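Local coordinates for short chain dehydrogenase (Mycobacterium smegmatis, PDB 3UCX), which probably acts as an oxidoreductase of the short-chain dehydrogenase family, built on a Rossmann-type fold and assembled from four subunits, at residues A[102-113]-A[155-163]; A[147-155]-A[254-264]. All coordinates share one frame; numbering follows the deposited sequence.

Contact 1: residues A[102-113]-A[155-163]; sequences MKPFANTTFEHM and AKYGAYKMA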
loop_
_atom_site.group_PDB
_atom_site.type_symbol
_atom_site.label_atom_id
_atom_site.label_comp_id
_atom_site.label_asym_id
_atom_site.label_seq_id
_atom_site.Cartn_x
_atom_site.Cartn_y
_atom_site.Cartn_z
ATOM N N MET A 102 -12.606 0.033 -22.135
ATOM C CA MET A 102 -11.406 -0.769 -22.123
ATOM C C MET A 102 -10.559 -0.486 -23.384
ATOM O O MET A 102 -10.884 -1.013 -24.401
ATOM C CB MET A 102 -11.792 -2.256 -22.143
ATOM C CG MET A 102 -12.585 -2.773 -20.949
ATOM S SD MET A 102 -11.765 -2.448 -19.383
ATOM C CE MET A 102 -12.238 -0.727 -19.077
ATOM N N LYS A 103 -9.558 0.397 -23.345
ATOM C CA LYS A 103 -8.597 0.563 -24.465
ATOM C C LYS A 103 -7.180 0.694 -23.866
ATOM O O LYS A 103 -6.999 1.333 -22.823
ATOM C CB LYS A 103 -8.892 1.784 -25.405
ATOM C CG LYS A 103 -10.024 1.601 -26.445
ATOM C CD LYS A 103 -9.962 2.531 -27.672
ATOM C CE LYS A 103 -10.447 3.981 -27.459
ATOM N NZ LYS A 103 -10.236 4.972 -28.606
ATOM N N PRO A 104 -6.172 0.081 -24.519
ATOM C CA PRO A 104 -4.799 0.386 -24.109
ATOM C C PRO A 104 -4.538 1.870 -24.260
ATOM O O PRO A 104 -5.194 2.544 -25.063
ATOM C CB PRO A 104 -3.922 -0.410 -25.070
ATOM C CG PRO A 104 -4.815 -0.957 -26.124
ATOM C CD PRO A 104 -6.245 -0.747 -25.738
ATOM N N PHE A 105 -3.592 2.393 -23.499
ATOM C CA PHE A 105 -3.292 3.803 -23.613
ATOM C C PHE A 105 -2.969 4.177 -25.052
ATOM O O PHE A 105 -3.373 5.235 -25.525
ATOM C CB PHE A 105 -2.126 4.206 -22.684
ATOM C CG PHE A 105 -2.538 4.516 -21.277
ATOM C CD1 PHE A 105 -3.440 5.534 -21.013
ATOM C CD2 PHE A 105 -1.966 3.859 -20.207
ATOM C CE1 PHE A 105 -3.814 5.833 -19.710
ATOM C CE2 PHE A 105 -2.335 4.168 -18.904
ATOM C CZ PHE A 105 -3.233 5.173 -18.657
ATOM N N ALA A 106 -2.283 3.294 -25.760
ATOM C CA ALA A 106 -1.851 3.580 -27.152
ATOM C C ALA A 106 -3.021 3.938 -28.066
ATOM O O ALA A 106 -2.852 4.644 -29.065
ATOM C CB ALA A 106 -1.085 2.401 -27.722
ATOM N N ASN A 107 -4.209 3.438 -27.732
ATOM C CA ASN A 107 -5.390 3.680 -28.554
ATOM C C ASN A 107 -6.448 4.553 -27.900
ATOM O O ASN A 107 -7.564 4.672 -28.409
ATOM C CB ASN A 107 -5.984 2.341 -28.975
ATOM C CG ASN A 107 -5.027 1.563 -29.854
ATOM O OD1 ASN A 107 -4.313 2.159 -30.634
ATOM N ND2 ASN A 107 -4.989 0.263 -29.711
ATOM N N THR A 108 -6.080 5.189 -26.798
ATOM C CA THR A 108 -6.977 6.052 -26.063
ATOM C C THR A 108 -6.713 7.500 -26.464
ATOM O O THR A 108 -5.569 7.955 -26.430
ATOM C CB THR A 108 -6.737 5.886 -24.553
ATOM O OG1 THR A 108 -6.901 4.515 -24.200
ATOM C CG2 THR A 108 -7.716 6.732 -23.717
ATOM N N THR A 109 -7.756 8.239 -26.832
ATOM C CA THR A 109 -7.569 9.637 -27.187
ATOM C C THR A 109 -7.322 10.512 -25.948
ATOM O O THR A 109 -7.891 10.266 -24.884
ATOM C CB THR A 109 -8.773 10.227 -27.954
ATOM O OG1 THR A 109 -9.882 10.391 -27.061
ATOM C CG2 THR A 109 -9.186 9.330 -29.163
ATOM N N PHE A 110 -6.490 11.534 -26.096
ATOM C CA PHE A 110 -6.234 12.448 -24.984
ATOM C C PHE A 110 -7.536 13.169 -24.576
ATOM O O PHE A 110 -7.793 13.372 -23.401
ATOM C CB PHE A 110 -5.115 13.452 -25.326
ATOM C CG PHE A 110 -3.725 12.850 -25.320
ATOM C CD1 PHE A 110 -3.288 12.070 -26.365
ATOM C CD2 PHE A 110 -2.852 13.079 -24.288
ATOM C CE1 PHE A 110 -2.013 11.505 -26.365
ATOM C CE2 PHE A 110 -1.574 12.535 -24.282
ATOM C CZ PHE A 110 -1.161 11.727 -25.302
ATOM N N GLU A 111 -8.351 13.532 -25.556
ATOM C CA GLU A 111 -9.653 14.140 -25.290
ATOM C C GLU A 111 -10.501 13.271 -24.351
ATOM O O GLU A 111 -11.119 13.791 -23.417
ATOM C CB GLU A 111 -10.379 14.420 -26.623
ATOM C CG GLU A 111 -11.872 14.685 -26.516
ATOM C CD GLU A 111 -12.570 14.658 -27.879
ATOM O OE1 GLU A 111 -12.334 15.594 -28.658
ATOM O OE2 GLU A 111 -13.338 13.700 -28.169
ATOM N N HIS A 112 -10.519 11.955 -24.572
ATOM C CA HIS A 112 -11.280 11.049 -23.695
ATOM C C HIS A 112 -10.796 11.097 -22.264
ATOM O O HIS A 112 -11.595 11.109 -21.322
ATOM C CB HIS A 112 -11.204 9.611 -24.211
ATOM C CG HIS A 112 -11.763 8.590 -23.256
ATOM N ND1 HIS A 112 -13.094 8.421 -23.074
ATOM C CD2 HIS A 112 -11.130 7.689 -22.391
ATOM C CE1 HIS A 112 -13.300 7.451 -22.144
ATOM N NE2 HIS A 112 -12.099 7.005 -21.733
ATOM N N MET A 113 -9.477 11.061 -22.088
ATOM C CA MET A 113 -8.901 11.071 -20.751
ATOM C C MET A 113 -9.137 12.422 -20.060
ATOM O O MET A 113 -9.432 12.458 -18.856
ATOM C CB MET A 113 -7.432 10.710 -20.826
ATOM C CG MET A 113 -7.214 9.282 -21.323
ATOM S SD MET A 113 -5.498 8.748 -21.272
ATOM C CE MET A 113 -4.843 9.646 -22.685
ATOM N N ALA A 155 -4.182 -4.558 -18.251
ATOM C CA ALA A 155 -4.188 -3.912 -19.545
ATOM C C ALA A 155 -5.603 -3.460 -19.888
ATOM O O ALA A 155 -6.582 -4.113 -19.502
ATOM C CB ALA A 155 -3.637 -4.854 -20.622
ATOM N N LYS A 156 -5.682 -2.322 -20.557
ATOM C CA LYS A 156 -6.897 -1.702 -21.058
ATOM C C LYS A 156 -7.713 -0.925 -20.020
ATOM O O LYS A 156 -8.651 -0.239 -20.402
ATOM C CB LYS A 156 -7.782 -2.685 -21.823
ATOM C CG LYS A 156 -7.037 -3.414 -22.932
ATOM C CD LYS A 156 -7.979 -3.957 -23.991
ATOM C CE LYS A 156 -7.205 -4.813 -24.982
ATOM N NZ LYS A 156 -8.030 -5.396 -26.091
ATOM N N TYR A 157 -7.346 -1.022 -18.741
ATOM C CA TYR A 157 -8.016 -0.259 -17.703
ATOM C C TYR A 157 -7.338 1.081 -17.407
ATOM O O TYR A 157 -7.702 1.735 -16.434
ATOM C CB TYR A 157 -8.049 -1.084 -16.406
ATOM C CG TYR A 157 -8.973 -2.272 -16.409
ATOM C CD1 TYR A 157 -10.269 -2.163 -15.923
ATOM C CD2 TYR A 157 -8.549 -3.516 -16.861
ATOM C CE1 TYR A 157 -11.116 -3.263 -15.906
ATOM C CE2 TYR A 157 -9.384 -4.614 -16.840
ATOM C CZ TYR A 157 -10.664 -4.475 -16.357
ATOM O OH TYR A 157 -11.517 -5.552 -16.333
ATOM N N GLY A 158 -6.365 1.492 -18.224
ATOM C CA GLY A 158 -5.533 2.652 -17.913
ATOM C C GLY A 158 -6.246 3.990 -17.717
ATOM O O GLY A 158 -5.982 4.682 -16.725
ATOM N N ALA A 159 -7.112 4.389 -18.644
ATOM C CA ALA A 159 -7.759 5.695 -18.512
ATOM C C ALA A 159 -8.600 5.722 -17.252
ATOM O O ALA A 159 -8.617 6.712 -16.531
ATOM C CB ALA A 159 -8.627 6.019 -19.741
ATOM N N TYR A 160 -9.282 4.608 -16.993
ATOM C CA TYR A 160 -10.160 4.469 -15.833
ATOM C C TYR A 160 -9.347 4.474 -14.531
ATOM O O TYR A 160 -9.674 5.202 -13.593
ATOM C CB TYR A 160 -10.969 3.174 -15.968
ATOM C CG TYR A 160 -12.167 3.053 -15.063
ATOM C CD1 TYR A 160 -13.074 4.084 -14.938
ATOM C CD2 TYR A 160 -12.445 1.867 -14.401
ATOM C CE1 TYR A 160 -14.192 3.961 -14.125
ATOM C CE2 TYR A 160 -13.562 1.746 -13.587
ATOM C CZ TYR A 160 -14.415 2.805 -13.450
ATOM O OH TYR A 160 -15.553 2.720 -12.671
ATOM N N LYS A 161 -8.284 3.681 -14.484
ATOM C CA LYS A 161 -7.382 3.704 -13.324
ATOM C C LYS A 161 -6.758 5.099 -13.077
ATOM O O LYS A 161 -6.628 5.536 -11.918
ATOM C CB LYS A 161 -6.277 2.656 -13.467
ATOM C CG LYS A 161 -5.290 2.552 -12.288
ATOM C CD LYS A 161 -4.136 1.647 -12.673
ATOM C CE LYS A 161 -3.018 1.462 -11.644
ATOM N NZ LYS A 161 -3.585 0.944 -10.407
ATOM N N MET A 162 -6.382 5.779 -14.152
ATOM C CA MET A 162 -5.759 7.104 -14.021
ATOM C C MET A 162 -6.707 8.097 -13.354
ATOM O O MET A 162 -6.330 8.768 -12.389
ATOM C CB MET A 162 -5.306 7.663 -15.363
ATOM C CG MET A 162 -4.886 9.151 -15.314
ATOM S SD MET A 162 -4.807 9.877 -16.963
ATOM C CE MET A 162 -3.422 8.933 -17.587
ATOM N N ALA A 163 -7.929 8.179 -13.861
ATOM C CA ALA A 163 -8.922 9.123 -13.339
ATOM C C ALA A 163 -9.317 8.758 -11.914
ATOM O O ALA A 163 -9.419 9.628 -11.020
ATOM C CB ALA A 163 -10.144 9.136 -14.245
HETATM O O HOH W 1 -5.244 1.257 -20.700
HETATM O O HOH W 2 -7.720 3.364 -21.396
#
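Met-102 lays its sulfur over one face of the Tyr-157 ring, SD 3.7 Å from the ring centroid and 13° off the normal, a Met-aromatic contact. Chi1 (-63°) and chi2 (-55°) swing SD over the ring, while chi3 only directs CE, which lies near Lys-156 O and Tyr-157 CD1. Most of the remaining apolar packing runs along the start of helix 158-179. The Phe-105 ring meets the backbone of Gly-158 obliquely, CZ 3.4 Å from Gly-158 C. Met-162 closes on the same ring from one helical turn further on, its CE 3.8 Å from Phe-105 CE1. Ala-159 CB nestles among Thr-108 CG2, the edge of the His-112 imidazole and Met-113 CG, the last at 3.9 Å. Just before the helix, Pro-104 and Lys-156 run side by side, CD against CG.

The backbones also make two CA-H...O contacts: Met-102 CA lies 3.3 Å from Lys-156 O, and Lys-156 CA approaches Lys-103 O. Two waters carry the polar link. Both donate to Lys-103 O, and they accept from Gly-158 N and Ala-159 N, the first-turn amides of the helix. Pro-104 O is gripped from opposite faces by Asn-107 N and Thr-108 OG1, which steadies the turn. Glu-177 of the second subunit takes hydrogen bonds from Phe-105 N and Lys-156 N, and 2-(2-methoxyethoxy)ethanol sits beside Pro-104. The loop is thus held to the helix start by apolar packing and bridging water, with Lys-103 O placed where the helix dipole would probably polarise it.

Contact 2: residues A[147-155]-A[254-264]; sequences SMVVRHSQA and ALDVNCGEYKA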
loop_
_atom_site.group_PDB
_atom_site.type_symbol
_atom_site.label_atom_id
_atom_site.label_comp_id
_atom_site.label_asym_id
_atom_site.label_seq_id
_atom_site.Cartn_x
_atom_site.Cartn_y
_atom_site.Cartn_z
ATOM N N SER A 147 -13.247 2.828 -7.347
ATOM C CA SER A 147 -13.254 1.584 -8.116
ATOM C C SER A 147 -12.086 0.687 -7.759
ATOM O O SER A 147 -10.988 1.153 -7.481
ATOM C CB SER A 147 -13.195 1.867 -9.614
ATOM O OG SER A 147 -13.021 0.665 -10.381
ATOM N N MET A 148 -12.350 -0.617 -7.784
ATOM C CA MET A 148 -11.315 -1.663 -7.676
ATOM C C MET A 148 -10.147 -1.498 -8.627
ATOM O O MET A 148 -9.076 -2.010 -8.374
ATOM C CB MET A 148 -11.976 -3.034 -7.905
ATOM C CG MET A 148 -11.145 -4.224 -7.483
ATOM S SD MET A 148 -12.059 -5.782 -7.603
ATOM C CE MET A 148 -12.132 -5.986 -9.400
ATOM N N VAL A 149 -10.361 -0.837 -9.759
ATOM C CA VAL A 149 -9.322 -0.616 -10.754
ATOM C C VAL A 149 -8.059 0.013 -10.153
ATOM O O VAL A 149 -6.978 -0.164 -10.662
ATOM C CB VAL A 149 -9.840 0.313 -11.873
ATOM C CG1 VAL A 149 -9.896 1.759 -11.392
ATOM C CG2 VAL A 149 -8.983 0.192 -13.112
ATOM N N VAL A 150 -8.206 0.765 -9.058
ATOM C CA VAL A 150 -7.017 1.367 -8.459
ATOM C C VAL A 150 -6.105 0.327 -7.782
ATOM O O VAL A 150 -4.959 0.624 -7.448
ATOM C CB VAL A 150 -7.354 2.526 -7.496
ATOM C CG1 VAL A 150 -8.188 3.594 -8.221
ATOM C CG2 VAL A 150 -8.039 2.024 -6.232
ATOM N N ARG A 151 -6.621 -0.888 -7.580
ATOM C CA ARG A 151 -5.883 -1.954 -6.890
ATOM C C ARG A 151 -5.077 -2.848 -7.829
ATOM O O ARG A 151 -4.352 -3.727 -7.359
ATOM C CB ARG A 151 -6.855 -2.820 -6.084
ATOM C CG ARG A 151 -7.664 -2.034 -5.060
ATOM C CD ARG A 151 -6.801 -1.465 -3.963
ATOM N NE ARG A 151 -7.562 -0.850 -2.874
ATOM C CZ ARG A 151 -7.024 -0.052 -1.950
ATOM N NH1 ARG A 151 -5.695 0.193 -1.971
ATOM N NH2 ARG A 151 -7.790 0.477 -0.987
ATOM N N HIS A 152 -5.206 -2.639 -9.140
ATOM C CA HIS A 152 -4.457 -3.425 -10.126
ATOM C C HIS A 152 -3.994 -2.582 -11.281
ATOM O O HIS A 152 -4.243 -1.377 -11.310
ATOM C CB HIS A 152 -5.264 -4.677 -10.584
ATOM C CG HIS A 152 -6.559 -4.380 -11.314
ATOM N ND1 HIS A 152 -6.610 -4.062 -12.631
ATOM C CD2 HIS A 152 -7.888 -4.463 -10.883
ATOM C CE1 HIS A 152 -7.906 -3.903 -13.005
ATOM N NE2 HIS A 152 -8.684 -4.144 -11.927
ATOM N N SER A 153 -3.289 -3.206 -12.230
ATOM C CA SER A 153 -2.739 -2.483 -13.375
ATOM C C SER A 153 -3.017 -3.222 -14.679
ATOM O O SER A 153 -2.208 -3.200 -15.621
ATOM C CB SER A 153 -1.240 -2.288 -13.146
ATOM O OG SER A 153 -1.023 -1.475 -11.997
ATOM N N GLN A 154 -4.187 -3.857 -14.753
ATOM C CA GLN A 154 -4.502 -4.714 -15.883
ATOM C C GLN A 154 -4.586 -3.907 -17.168
ATOM O O GLN A 154 -4.992 -2.729 -17.193
ATOM C CB GLN A 154 -5.786 -5.526 -15.645
ATOM C CG GLN A 154 -5.651 -6.586 -14.544
ATOM C CD GLN A 154 -6.973 -7.302 -14.274
ATOM O OE1 GLN A 154 -7.654 -7.686 -15.210
ATOM N NE2 GLN A 154 -7.350 -7.453 -12.998
ATOM N N ALA A 155 -4.182 -4.558 -18.251
ATOM C CA ALA A 155 -4.188 -3.912 -19.545
ATOM C C ALA A 155 -5.603 -3.460 -19.888
ATOM O O ALA A 155 -6.582 -4.113 -19.502
ATOM C CB ALA A 155 -3.637 -4.854 -20.622
ATOM N N ALA A 254 -10.276 4.249 2.310
ATOM C CA ALA A 254 -10.860 3.593 1.173
ATOM C C ALA A 254 -11.377 2.222 1.660
ATOM O O ALA A 254 -10.619 1.420 2.188
ATOM C CB ALA A 254 -9.791 3.410 0.082
ATOM N N LEU A 255 -12.658 1.953 1.496
ATOM C CA LEU A 255 -13.218 0.655 1.902
ATOM C C LEU A 255 -13.579 -0.106 0.624
ATOM O O LEU A 255 -14.441 0.319 -0.146
ATOM C CB LEU A 255 -14.446 0.877 2.765
ATOM C CG LEU A 255 -15.255 -0.341 3.249
ATOM C CD1 LEU A 255 -14.347 -1.262 4.055
ATOM C CD2 LEU A 255 -16.495 0.054 4.053
ATOM N N ASP A 256 -12.881 -1.199 0.385
ATOM C CA ASP A 256 -13.049 -1.979 -0.837
ATOM C C ASP A 256 -14.174 -2.962 -0.649
ATOM O O ASP A 256 -14.212 -3.660 0.357
ATOM C CB ASP A 256 -11.766 -2.742 -1.149
ATOM C CG ASP A 256 -10.602 -1.823 -1.522
ATOM O OD1 ASP A 256 -10.136 -1.061 -0.651
ATOM O OD2 ASP A 256 -10.135 -1.879 -2.672
ATOM N N VAL A 257 -15.095 -2.998 -1.605
ATOM C CA VAL A 257 -16.241 -3.906 -1.548
ATOM C C VAL A 257 -16.122 -4.770 -2.800
ATOM O O VAL A 257 -16.593 -4.401 -3.877
ATOM C CB VAL A 257 -17.585 -3.164 -1.486
ATOM C CG1 VAL A 257 -18.750 -4.154 -1.298
ATOM C CG2 VAL A 257 -17.613 -2.117 -0.368
ATOM N N ASN A 258 -15.460 -5.905 -2.650
ATOM C CA ASN A 258 -15.078 -6.721 -3.779
ATOM C C ASN A 258 -15.015 -8.201 -3.507
ATOM O O ASN A 258 -14.419 -8.952 -4.298
ATOM C CB ASN A 258 -13.730 -6.217 -4.338
ATOM C CG ASN A 258 -12.590 -6.316 -3.345
ATOM O OD1 ASN A 258 -12.611 -7.138 -2.423
ATOM N ND2 ASN A 258 -11.545 -5.488 -3.547
ATOM N N CYS A 259 -15.620 -8.629 -2.407
ATOM C CA CYS A 259 -15.669 -10.034 -2.024
ATOM C C CYS A 259 -14.284 -10.657 -1.904
ATOM O O CYS A 259 -14.133 -11.875 -1.985
ATOM C CB CYS A 259 -16.616 -10.817 -2.952
ATOM S SG CYS A 259 -18.304 -10.259 -2.684
ATOM N N GLY A 260 -13.285 -9.797 -1.651
ATOM C CA GLY A 260 -11.931 -10.250 -1.369
ATOM C C GLY A 260 -10.952 -10.272 -2.533
ATOM O O GLY A 260 -9.812 -10.623 -2.331
ATOM N N GLU A 261 -11.355 -9.853 -3.724
ATOM C CA GLU A 261 -10.478 -9.970 -4.892
ATOM C C GLU A 261 -9.141 -9.241 -4.725
ATOM O O GLU A 261 -8.076 -9.783 -5.073
ATOM C CB GLU A 261 -11.190 -9.533 -6.180
ATOM C CG GLU A 261 -10.374 -9.890 -7.415
ATOM C CD GLU A 261 -11.105 -9.767 -8.730
ATOM O OE1 GLU A 261 -12.257 -9.353 -8.786
ATOM O OE2 GLU A 261 -10.472 -10.061 -9.754
ATOM N N TYR A 262 -9.209 -8.031 -4.174
ATOM C CA TYR A 262 -8.022 -7.267 -3.779
ATOM C C TYR A 262 -8.178 -6.831 -2.330
ATOM O O TYR A 262 -9.265 -6.453 -1.881
ATOM C CB TYR A 262 -7.793 -6.060 -4.689
ATOM C CG TYR A 262 -7.514 -6.482 -6.111
ATOM C CD1 TYR A 262 -6.227 -6.818 -6.529
ATOM C CD2 TYR A 262 -8.548 -6.593 -7.031
ATOM C CE1 TYR A 262 -5.999 -7.226 -7.845
ATOM C CE2 TYR A 262 -8.326 -7.001 -8.335
ATOM C CZ TYR A 262 -7.064 -7.320 -8.734
ATOM O OH TYR A 262 -6.860 -7.708 -10.049
ATOM N N LYS A 263 -7.070 -6.884 -1.606
ATOM C CA LYS A 263 -7.066 -6.656 -0.175
ATOM C C LYS A 263 -6.188 -5.464 0.185
ATOM O O LYS A 263 -5.056 -5.343 -0.287
ATOM C CB LYS A 263 -6.557 -7.897 0.515
ATOM C CG LYS A 263 -7.415 -9.130 0.225
ATOM C CD LYS A 263 -6.992 -10.335 1.008
ATOM C CE LYS A 263 -7.887 -11.565 0.720
ATOM N NZ LYS A 263 -7.958 -12.005 -0.707
ATOM N N ALA A 264 -6.716 -4.584 1.019
ATOM C CA ALA A 264 -5.984 -3.406 1.493
ATOM C C ALA A 264 -6.470 -3.027 2.893
ATOM O O ALA A 264 -5.863 -2.148 3.546
ATOM C CB ALA A 264 -6.191 -2.238 0.541
ATOM O OXT ALA A 264 -7.454 -3.611 3.378
HETATM O O HOH W 3 -9.655 -8.310 -11.613
#
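With CG of Arg-151 anti to its carbonyl carbon (chi1 -58°) and the chain bent at chi2 (-66°), the guanidinium is brought to Asp-256 on strand 254-257. It grips the carboxylate side-on: NE donates to OD2 of Asp-256 at 2.8 Å in a nearly straight bond, and NH2 donates to OD1 on its syn lone pair. Ala-264 CB sits over the centre of one guanidinium face, 3.4 Å from Arg-151 CZ.

Tyr-262 slides past Arg-151 in the opposite direction, CB to CB 3.7 Å. Met-148 crosses the tyrosine at about a right angle; its CG comes 3.5 Å from Tyr-262 CD2, while SD lies at the ring edge and also touches Asn-258 CB. The His-152 ring meets Tyr-262 obliquely, planes at 31°. Farther out, water 3 accepts from Gln-154 NE2 and donates to Glu-261 OE2 at 2.7 Å. Asn-258 shapes the tail: OD1 makes an Asx turn with Gly-260 N, and ND2 donates to Tyr-262 O.

Gln-253 of the third subunit bonds Tyr-262 O and Ala-264 N. The paired charges and the tyrosine packing thus fasten the C-terminal tail to the loop after strand 141-145, within the interface with the third subunit.

From the N terminus, the chain leaves strand 91-94, passes through 102-113 into helix 110-130, and crosses strand 141-145 into loop 147-155. Contact 1 closes this excursion when 155-163 starts helix 158-179. Contact 2 closes a longer loop: from 147-155 the chain runs through helix 158-179 and strand 184-190 to strand 254-257, outermost of the sheet within this chain, and the C terminus. The segments alternate, so the two loops cross. They share Ala-155 and touch where Lys-161 NZ reaches His-152 O, probably as a hydrogen bond. Together they tie loops at the C-terminal ends of strands 91-94, 141-145 and 254-257, and both reach the second subunit.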